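Local coordinates for protein quinoline 2-oxidoreductase large subunit (Pseudomonas putida, PDB 1T3Q) that carries the molybdenum centre and molybdopterin cytosine dinucleotide of a molybdenum hydroxylase that probably catalyses hydroxylation of quinoline at carbon 2, at residues I380-R391 with A751-A762; Q92-I100 with N158-T169. All coordinates share one frame; numbering follows the deposited sequence.

From the N terminus, the chain first passes through 92-100 and, after 57 intervening residues, returns at 158-169; interaction 2 thus closes a short loop and ties the region around the hairpin strand 99-101 to the edge of a larger mixed sheet. Interaction 1 opens only later, at 380-391, and after 359 intervening residues closes at 751-762, joining helix 375-393 to helix 744-761. The two loops follow in series, neither crossing nor enclosing the other, and together they illustrate how one large chain is stitched together at different scales. The centres of interaction 1 and interaction 2 lie about 35 Å apart and the nearest atoms of the two interactions about 16 Å apart, so the contacts do not touch.

Interaction 1: I380-R391 with A751-A762; sequences IARETLIDRAAR and AAVVAAVNDALA
Two helices packed at a shallow angle make this contact, A751 and A755 presenting small side chains to the partner helix: the axes of 380-391 and 751-761 approach to 8.6 Å and cross at -36°. Where I380 meets A751, the CB of A751 lies 3.7 Å from I380 CA, while the I380 CG2 branch crosses V754 at about a right angle, 3.7 Å from V754 CG2. One turn on, T384 rests OG1 against V754 CG1; with OG1 beside the backbone N (chi1 -68°), the hydroxyl turns back and donates to I380 O at 2.8 Å. Water 1 then bridges the helices, donating to D387 OD1 and A755 O and accepting from R391 NH2; D387 OD2 is paired with R401. The same R391 NH2 forms a long salt bridge to D759 OD1 (3.4 Å), the guanidinium and carboxylate planes 49° apart, while D759 OD2 accepts from L458 N. A762 CB packs 3.5 Å from R391 NE. Back beside A751, E383 lays its CB 4.0 Å from A751 CB, then bends off so that OE1 takes R382 NE and NH1 side-on while OE2 meets R401. An alanine in place of E383 would probably take from R382 its carboxylate partner and leave R401 with D387 alone of this acidic pair. Strand 185-193 touches T384 and L385, helix 397-402 covers I386 and D387, and strand 454-467 packs on E383 and A751.

Interaction 2: Q92-I100 with N158-T169; sequences QVEGFQTTI and NDTLAGNVVSRT. With SO4 (sulfate ion), chain K.
A loop laid along the start of a bulged sheet strand forms this contact, which joins the type II turn from V93 to F96 and the segment after it to strand 165-170. Its direct backbone bond runs from Q97 N to V166 O (2.9 Å, 154° at the hydrogen), and the donor lies in the carbonyl plane. F96 CA contributes a CA-H...O contact to that same V166 O, 3.5 Å away. The F96 side chain lies beside V166, pointing the same way, with CE1 3.9 Å from V166 CG1; CG stands opposite the backbone N (chi1 -175°), which carries the ring along V166 and brings CD1 up to S167 CB. On the partner strand V166 and S167 both face A359, a classic beta bulge at the edge of the mixed sheet that includes strand 352-360. Further along, the Q97 side chain reaches between L161 and V165, its CB 3.6 Å from V166 O. L161 sends CD2 to within 3.3 Å of T98 O and, crossing T99, packs the same methyl against T99 CG2. Near the turn, water takes over: water 3 donates to E94 O and accepts from R168 N, while water 4 spans E94 O and T169 OG1. V93 CG1 approaches T169 OG1 to 3.9 Å. R168 extends away from the loop; its NE pairs with E356 in a salt bridge, and a sulfate, probably from the crystallisation liquor, is modelled so close to its guanidinium that its exact placement there is doubtful.

Interaction 1: I380-R391 with A751-A762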
loop_
_atom_site.group_PDB
_atom_site.type_symbol
_atom_site.label_atom_id
_atom_site.label_comp_id
_atom_site.label_asym_id
_atom_site.label_seq_id
_atom_site.Cartn_x
_atom_site.Cartn_y
_atom_site.Cartn_z
ATOM N N ILE B 380 1.290 -18.324 41.955
ATOM C CA ILE B 380 2.564 -18.674 42.576
ATOM C C ILE B 380 2.404 -18.828 44.088
ATOM O O ILE B 380 2.796 -19.836 44.672
ATOM C CB ILE B 380 3.649 -17.583 42.321
ATOM C CG1 ILE B 380 4.096 -17.617 40.859
ATOM C CG2 ILE B 380 4.850 -17.803 43.247
ATOM C CD1 ILE B 380 5.008 -16.463 40.477
ATOM N N ALA B 381 1.822 -17.811 44.715
ATOM C CA ALA B 381 1.626 -17.808 46.159
ATOM C C ALA B 381 0.763 -18.957 46.678
ATOM O O ALA B 381 1.162 -19.666 47.603
ATOM C CB ALA B 381 1.026 -16.468 46.589
ATOM N N ARG B 382 -0.408 -19.148 46.082
ATOM C CA ARG B 382 -1.314 -20.206 46.531
ATOM C C ARG B 382 -0.756 -21.609 46.307
ATOM O O ARG B 382 -0.756 -22.430 47.217
ATOM C CB ARG B 382 -2.672 -20.089 45.832
ATOM C CG ARG B 382 -3.756 -20.976 46.447
ATOM C CD ARG B 382 -4.950 -21.118 45.522
ATOM N NE ARG B 382 -4.530 -21.604 44.215
ATOM C CZ ARG B 382 -4.516 -20.868 43.111
ATOM N NH1 ARG B 382 -4.100 -21.397 41.970
ATOM N NH2 ARG B 382 -4.942 -19.611 43.142
ATOM N N GLU B 383 -0.284 -21.890 45.096
ATOM C CA GLU B 383 0.247 -23.216 44.811
ATOM C C GLU B 383 1.455 -23.534 45.683
ATOM O O GLU B 383 1.643 -24.678 46.095
ATOM C CB GLU B 383 0.605 -23.345 43.329
ATOM C CG GLU B 383 -0.600 -23.220 42.386
ATOM C CD GLU B 383 -1.671 -24.278 42.644
ATOM O OE1 GLU B 383 -2.798 -23.915 43.055
ATOM O OE2 GLU B 383 -1.387 -25.477 42.437
ATOM N N THR B 384 2.270 -22.526 45.973
ATOM C CA THR B 384 3.439 -22.732 46.818
ATOM C C THR B 384 3.007 -23.047 48.251
ATOM O O THR B 384 3.595 -23.901 48.912
ATOM C CB THR B 384 4.363 -21.489 46.807
ATOM O OG1 THR B 384 4.947 -21.345 45.505
ATOM C CG2 THR B 384 5.480 -21.633 47.835
ATOM N N LEU B 385 1.977 -22.359 48.730
ATOM C CA LEU B 385 1.477 -22.597 50.082
ATOM C C LEU B 385 0.772 -23.948 50.161
ATOM O O LEU B 385 0.842 -24.635 51.177
ATOM C CB LEU B 385 0.516 -21.481 50.497
ATOM C CG LEU B 385 1.164 -20.115 50.737
ATOM C CD1 LEU B 385 0.096 -19.098 51.136
ATOM C CD2 LEU B 385 2.209 -20.233 51.834
ATOM N N ILE B 386 0.095 -24.328 49.083
ATOM C CA ILE B 386 -0.599 -25.610 49.042
ATOM C C ILE B 386 0.417 -26.748 49.164
ATOM O O ILE B 386 0.188 -27.723 49.889
ATOM C CB ILE B 386 -1.413 -25.751 47.738
ATOM C CG1 ILE B 386 -2.625 -24.812 47.795
ATOM C CG2 ILE B 386 -1.836 -27.201 47.528
ATOM C CD1 ILE B 386 -3.496 -24.824 46.549
ATOM N N ASP B 387 1.542 -26.623 48.462
ATOM C CA ASP B 387 2.593 -27.635 48.521
ATOM C C ASP B 387 3.192 -27.681 49.921
ATOM O O ASP B 387 3.541 -28.749 50.424
ATOM C CB ASP B 387 3.718 -27.326 47.521
ATOM C CG ASP B 387 3.459 -27.903 46.134
ATOM O OD1 ASP B 387 4.395 -27.882 45.300
ATOM O OD2 ASP B 387 2.336 -28.375 45.866
ATOM N N ARG B 388 3.324 -26.515 50.544
ATOM C CA ARG B 388 3.885 -26.427 51.885
ATOM C C ARG B 388 2.947 -27.088 52.888
ATOM O O ARG B 388 3.392 -27.749 53.826
ATOM C CB ARG B 388 4.099 -24.965 52.279
ATOM C CG ARG B 388 4.875 -24.780 53.572
ATOM C CD ARG B 388 5.037 -23.307 53.901
ATOM N NE ARG B 388 5.723 -22.583 52.832
ATOM C CZ ARG B 388 5.791 -21.259 52.752
ATOM N NH1 ARG B 388 6.436 -20.687 51.745
ATOM N NH2 ARG B 388 5.205 -20.504 53.675
ATOM N N ALA B 389 1.648 -26.896 52.690
ATOM C CA ALA B 389 0.649 -27.486 53.573
ATOM C C ALA B 389 0.713 -29.001 53.440
ATOM O O ALA B 389 0.627 -29.725 54.426
ATOM C CB ALA B 389 -0.743 -26.986 53.200
ATOM N N ALA B 390 0.870 -29.473 52.209
ATOM C CA ALA B 390 0.948 -30.903 51.955
ATOM C C ALA B 390 2.129 -31.506 52.702
ATOM O O ALA B 390 1.969 -32.487 53.426
ATOM C CB ALA B 390 1.078 -31.169 50.452
ATOM N N ARG B 391 3.314 -30.920 52.534
ATOM C CA ARG B 391 4.507 -31.431 53.207
ATOM C C ARG B 391 4.325 -31.452 54.715
ATOM O O ARG B 391 4.772 -32.376 55.388
ATOM C CB ARG B 391 5.749 -30.592 52.866
ATOM C CG ARG B 391 6.375 -30.908 51.515
ATOM C CD ARG B 391 7.752 -30.240 51.380
ATOM N NE ARG B 391 7.656 -28.788 51.473
ATOM C CZ ARG B 391 7.300 -27.995 50.470
ATOM N NH1 ARG B 391 7.236 -26.685 50.656
ATOM N NH2 ARG B 391 7.035 -28.508 49.274
ATOM N N ALA B 751 4.303 -20.801 38.777
ATOM C CA ALA B 751 4.007 -21.366 40.083
ATOM C C ALA B 751 4.713 -22.707 40.249
ATOM O O ALA B 751 5.236 -23.012 41.315
ATOM C CB ALA B 751 2.494 -21.532 40.252
ATOM N N ALA B 752 4.736 -23.500 39.183
ATOM C CA ALA B 752 5.393 -24.805 39.221
ATOM C C ALA B 752 6.880 -24.675 39.538
ATOM O O ALA B 752 7.423 -25.465 40.312
ATOM C CB ALA B 752 5.202 -25.531 37.883
ATOM N N VAL B 753 7.540 -23.681 38.944
ATOM C CA VAL B 753 8.966 -23.477 39.186
ATOM C C VAL B 753 9.239 -22.995 40.610
ATOM O O VAL B 753 10.134 -23.510 41.287
ATOM C CB VAL B 753 9.583 -22.463 38.193
ATOM C CG1 VAL B 753 11.077 -22.301 38.483
ATOM C CG2 VAL B 753 9.377 -22.934 36.757
ATOM N N VAL B 754 8.479 -22.003 41.066
ATOM C CA VAL B 754 8.669 -21.501 42.422
ATOM C C VAL B 754 8.410 -22.637 43.409
ATOM O O VAL B 754 9.164 -22.824 44.371
ATOM C CB VAL B 754 7.709 -20.328 42.735
ATOM C CG1 VAL B 754 7.820 -19.944 44.207
ATOM C CG2 VAL B 754 8.065 -19.129 41.865
ATOM N N ALA B 755 7.345 -23.401 43.167
ATOM C CA ALA B 755 7.027 -24.525 44.043
ATOM C C ALA B 755 8.178 -25.530 44.020
ATOM O O ALA B 755 8.522 -26.106 45.045
ATOM C CB ALA B 755 5.726 -25.204 43.598
ATOM N N ALA B 756 8.778 -25.725 42.849
ATOM C CA ALA B 756 9.889 -26.669 42.716
ATOM C C ALA B 756 11.100 -26.249 43.541
ATOM O O ALA B 756 11.701 -27.065 44.235
ATOM C CB ALA B 756 10.277 -26.816 41.247
ATOM N N VAL B 757 11.472 -24.977 43.462
ATOM C CA VAL B 757 12.611 -24.491 44.227
ATOM C C VAL B 757 12.357 -24.694 45.718
ATOM O O VAL B 757 13.235 -25.137 46.455
ATOM C CB VAL B 757 12.869 -22.995 43.947
ATOM C CG1 VAL B 757 13.876 -22.439 44.947
ATOM C CG2 VAL B 757 13.392 -22.824 42.523
ATOM N N ASN B 758 11.146 -24.373 46.157
ATOM C CA ASN B 758 10.800 -24.533 47.562
ATOM C C ASN B 758 10.836 -25.994 47.996
ATOM O O ASN B 758 11.263 -26.305 49.105
ATOM C CB ASN B 758 9.434 -23.913 47.826
ATOM C CG ASN B 758 9.525 -22.413 48.024
ATOM O OD1 ASN B 758 9.887 -21.944 49.100
ATOM N ND2 ASN B 758 9.221 -21.653 46.976
ATOM N N ASP B 759 10.402 -26.890 47.119
ATOM C CA ASP B 759 10.428 -28.312 47.442
ATOM C C ASP B 759 11.881 -28.751 47.582
ATOM O O ASP B 759 12.221 -29.538 48.466
ATOM C CB ASP B 759 9.763 -29.133 46.338
ATOM C CG ASP B 759 9.634 -30.603 46.707
ATOM O OD1 ASP B 759 8.980 -30.895 47.728
ATOM O OD2 ASP B 759 10.188 -31.460 45.985
ATOM N N ALA B 760 12.735 -28.226 46.709
ATOM C CA ALA B 760 14.153 -28.566 46.717
ATOM C C ALA B 760 14.847 -28.158 48.010
ATOM O O ALA B 760 15.714 -28.874 48.512
ATOM C CB ALA B 760 14.855 -27.905 45.522
ATOM N N LEU B 761 14.456 -27.010 48.551
ATOM C CA LEU B 761 15.068 -26.491 49.768
ATOM C C LEU B 761 14.286 -26.773 51.048
ATOM O O LEU B 761 14.726 -26.413 52.142
ATOM C CB LEU B 761 15.273 -24.981 49.624
ATOM C CG LEU B 761 16.079 -24.535 48.401
ATOM C CD1 LEU B 761 16.086 -23.019 48.313
ATOM C CD2 LEU B 761 17.494 -25.081 48.495
ATOM N N ALA B 762 13.135 -27.421 50.914
ATOM C CA ALA B 762 12.299 -27.728 52.069
ATOM C C ALA B 762 13.049 -28.412 53.212
ATOM O O ALA B 762 12.863 -28.060 54.372
ATOM C CB ALA B 762 11.114 -28.583 51.639
HETATM O O HOH W 1 6.697 -26.749 46.917
HETATM O O HOH W 2 7.404 -23.330 50.704
#

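Interaction 2: Q92-I100 with N158-T169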
loop_
_atom_site.group_PDB
_atom_site.type_symbol
_atom_site.label_atom_id
_atom_site.label_comp_id
_atom_site.label_asym_id
_atom_site.label_seq_id
_atom_site.Cartn_x
_atom_site.Cartn_y
_atom_site.Cartn_z
ATOM N N GLN B 92 -14.845 1.619 35.620
ATOM C CA GLN B 92 -16.133 1.724 36.295
ATOM C C GLN B 92 -16.011 0.940 37.599
ATOM O O GLN B 92 -16.695 -0.064 37.806
ATOM C CB GLN B 92 -17.235 1.120 35.417
ATOM N N VAL B 93 -15.123 1.406 38.470
ATOM C CA VAL B 93 -14.870 0.766 39.752
ATOM C C VAL B 93 -14.922 1.817 40.853
ATOM O O VAL B 93 -14.275 2.852 40.754
ATOM C CB VAL B 93 -13.479 0.087 39.754
ATOM C CG1 VAL B 93 -13.139 -0.416 41.143
ATOM C CG2 VAL B 93 -13.463 -1.068 38.746
ATOM N N GLU B 94 -15.693 1.544 41.900
ATOM C CA GLU B 94 -15.832 2.486 43.005
ATOM C C GLU B 94 -14.496 2.891 43.627
ATOM O O GLU B 94 -13.713 2.042 44.057
ATOM C CB GLU B 94 -16.739 1.900 44.091
ATOM C CG GLU B 94 -17.033 2.873 45.227
ATOM C CD GLU B 94 -17.782 2.231 46.381
ATOM O OE1 GLU B 94 -18.134 2.956 47.338
ATOM O OE2 GLU B 94 -18.016 1.003 46.337
ATOM N N GLY B 95 -14.245 4.197 43.673
ATOM C CA GLY B 95 -13.014 4.697 44.260
ATOM C C GLY B 95 -11.814 4.726 43.329
ATOM O O GLY B 95 -10.738 5.179 43.715
ATOM N N PHE B 96 -11.987 4.257 42.100
ATOM C CA PHE B 96 -10.881 4.239 41.146
ATOM C C PHE B 96 -10.473 5.655 40.766
ATOM O O PHE B 96 -11.324 6.490 40.469
ATOM C CB PHE B 96 -11.276 3.486 39.872
ATOM C CG PHE B 96 -10.144 3.317 38.896
ATOM C CD1 PHE B 96 -9.214 2.293 39.062
ATOM C CD2 PHE B 96 -9.989 4.200 37.832
ATOM C CE1 PHE B 96 -8.138 2.151 38.175
ATOM C CE2 PHE B 96 -8.918 4.067 36.940
ATOM C CZ PHE B 96 -7.993 3.039 37.116
ATOM N N GLN B 97 -9.170 5.920 40.763
ATOM C CA GLN B 97 -8.670 7.237 40.398
ATOM C C GLN B 97 -8.233 7.294 38.938
ATOM O O GLN B 97 -7.264 6.651 38.537
ATOM C CB GLN B 97 -7.497 7.639 41.293
ATOM C CG GLN B 97 -7.879 7.958 42.731
ATOM C CD GLN B 97 -6.818 8.782 43.425
ATOM O OE1 GLN B 97 -5.948 8.251 44.121
ATOM N NE2 GLN B 97 -6.869 10.092 43.219
ATOM N N THR B 98 -8.959 8.077 38.150
ATOM C CA THR B 98 -8.655 8.245 36.738
ATOM C C THR B 98 -7.324 8.964 36.583
ATOM O O THR B 98 -6.953 9.779 37.420
ATOM C CB THR B 98 -9.729 9.106 36.038
ATOM O OG1 THR B 98 -10.971 8.398 36.015
ATOM C CG2 THR B 98 -9.308 9.446 34.620
ATOM N N THR B 99 -6.592 8.642 35.524
ATOM C CA THR B 99 -5.340 9.330 35.264
ATOM C C THR B 99 -5.376 9.774 33.817
ATOM O O THR B 99 -6.051 9.169 32.985
ATOM C CB THR B 99 -4.088 8.436 35.476
ATOM O OG1 THR B 99 -4.167 7.279 34.635
ATOM C CG2 THR B 99 -3.966 8.014 36.937
ATOM N N ILE B 100 -4.682 10.866 33.532
ATOM C CA ILE B 100 -4.587 11.381 32.181
ATOM C C ILE B 100 -3.086 11.470 31.963
ATOM O O ILE B 100 -2.416 12.284 32.591
ATOM C CB ILE B 100 -5.214 12.787 32.058
ATOM C CG1 ILE B 100 -6.697 12.726 32.430
ATOM C CG2 ILE B 100 -5.039 13.309 30.639
ATOM C CD1 ILE B 100 -7.442 14.046 32.251
ATOM N N ASN B 158 1.945 11.026 41.568
ATOM C CA ASN B 158 1.246 11.781 40.536
ATOM C C ASN B 158 0.427 12.886 41.203
ATOM O O ASN B 158 -0.595 12.617 41.830
ATOM C CB ASN B 158 0.351 10.817 39.751
ATOM C CG ASN B 158 -0.299 11.457 38.544
ATOM O OD1 ASN B 158 -0.495 10.805 37.511
ATOM N ND2 ASN B 158 -0.658 12.725 38.666
ATOM N N ASP B 159 0.883 14.127 41.058
ATOM C CA ASP B 159 0.216 15.265 41.685
ATOM C C ASP B 159 -1.206 15.580 41.237
ATOM O O ASP B 159 -1.870 16.422 41.845
ATOM C CB ASP B 159 1.076 16.534 41.563
ATOM C CG ASP B 159 1.387 16.909 40.126
ATOM O OD1 ASP B 159 0.541 16.681 39.238
ATOM O OD2 ASP B 159 2.481 17.460 39.886
ATOM N N THR B 160 -1.686 14.926 40.184
ATOM C CA THR B 160 -3.050 15.172 39.732
ATOM C C THR B 160 -4.002 14.258 40.497
ATOM O O THR B 160 -5.219 14.343 40.341
ATOM C CB THR B 160 -3.228 14.882 38.225
ATOM O OG1 THR B 160 -3.073 13.476 37.987
ATOM C CG2 THR B 160 -2.204 15.654 37.402
ATOM N N LEU B 161 -3.442 13.383 41.326
ATOM C CA LEU B 161 -4.248 12.443 42.097
ATOM C C LEU B 161 -4.341 12.810 43.571
ATOM O O LEU B 161 -3.563 13.618 44.078
ATOM C CB LEU B 161 -3.666 11.029 41.990
ATOM C CG LEU B 161 -3.438 10.434 40.600
ATOM C CD1 LEU B 161 -2.906 9.018 40.742
ATOM C CD2 LEU B 161 -4.731 10.440 39.812
ATOM N N ALA B 162 -5.302 12.198 44.254
ATOM C CA ALA B 162 -5.490 12.417 45.678
ATOM C C ALA B 162 -4.855 11.216 46.374
ATOM O O ALA B 162 -5.492 10.174 46.551
ATOM C CB ALA B 162 -6.969 12.499 46.003
ATOM N N GLY B 163 -3.592 11.356 46.750
ATOM C CA GLY B 163 -2.905 10.261 47.409
ATOM C C GLY B 163 -2.362 9.294 46.374
ATOM O O GLY B 163 -2.623 9.449 45.182
ATOM N N ASN B 164 -1.621 8.289 46.821
ATOM C CA ASN B 164 -1.036 7.324 45.895
ATOM C C ASN B 164 -1.869 6.075 45.644
ATOM O O ASN B 164 -1.512 5.257 44.798
ATOM C CB ASN B 164 0.356 6.917 46.378
ATOM C CG ASN B 164 1.317 8.085 46.428
ATOM O OD1 ASN B 164 1.402 8.871 45.484
ATOM N ND2 ASN B 164 2.053 8.201 47.527
ATOM N N VAL B 165 -2.972 5.913 46.370
ATOM C CA VAL B 165 -3.806 4.739 46.163
ATOM C C VAL B 165 -4.740 4.951 44.975
ATOM O O VAL B 165 -5.760 5.636 45.078
ATOM C CB VAL B 165 -4.630 4.398 47.421
ATOM C CG1 VAL B 165 -5.478 3.150 47.163
ATOM C CG2 VAL B 165 -3.687 4.160 48.603
ATOM N N VAL B 166 -4.375 4.366 43.840
ATOM C CA VAL B 166 -5.168 4.481 42.623
ATOM C C VAL B 166 -6.471 3.695 42.739
ATOM O O VAL B 166 -7.515 4.133 42.255
ATOM C CB VAL B 166 -4.367 3.977 41.397
ATOM C CG1 VAL B 166 -5.270 3.877 40.177
ATOM C CG2 VAL B 166 -3.210 4.928 41.123
ATOM N N SER B 167 -6.410 2.534 43.377
ATOM C CA SER B 167 -7.608 1.720 43.547
ATOM C C SER B 167 -7.473 0.774 44.718
ATOM O O SER B 167 -6.395 0.240 44.989
ATOM C CB SER B 167 -7.911 0.923 42.276
ATOM O OG SER B 167 -9.096 0.152 42.434
ATOM N N ARG B 168 -8.587 0.561 45.405
ATOM C CA ARG B 168 -8.621 -0.301 46.571
ATOM C C ARG B 168 -9.969 -1.001 46.594
ATOM O O ARG B 168 -11.009 -0.358 46.733
ATOM C CB ARG B 168 -8.448 0.559 47.819
ATOM C CG ARG B 168 -8.316 -0.197 49.106
ATOM C CD ARG B 168 -7.824 0.754 50.178
ATOM N NE ARG B 168 -7.032 0.047 51.170
ATOM C CZ ARG B 168 -5.979 0.568 51.781
ATOM N NH1 ARG B 168 -5.586 1.807 51.505
ATOM N NH2 ARG B 168 -5.316 -0.158 52.661
ATOM N N THR B 169 -9.950 -2.319 46.454
ATOM C CA THR B 169 -11.182 -3.085 46.434
ATOM C C THR B 169 -11.066 -4.373 47.229
ATOM O O THR B 169 -9.995 -4.966 47.330
ATOM C CB THR B 169 -11.584 -3.451 44.981
ATOM O OG1 THR B 169 -11.611 -2.266 44.174
ATOM C CG2 THR B 169 -12.959 -4.099 44.955
HETATM S S SO4 K . -3.085 0.232 54.426
HETATM O O1 SO4 K . -4.243 0.103 55.334
HETATM O O2 SO4 K . -1.835 0.220 55.212
HETATM O O3 SO4 K . -3.074 -0.898 53.484
HETATM O O4 SO4 K . -3.185 1.497 53.673
HETATM O O HOH W 3 -10.984 1.774 43.840
HETATM O O HOH W 4 -13.774 -0.602 44.451
HETATM O O HOH W 5 -4.794 12.805 35.927
#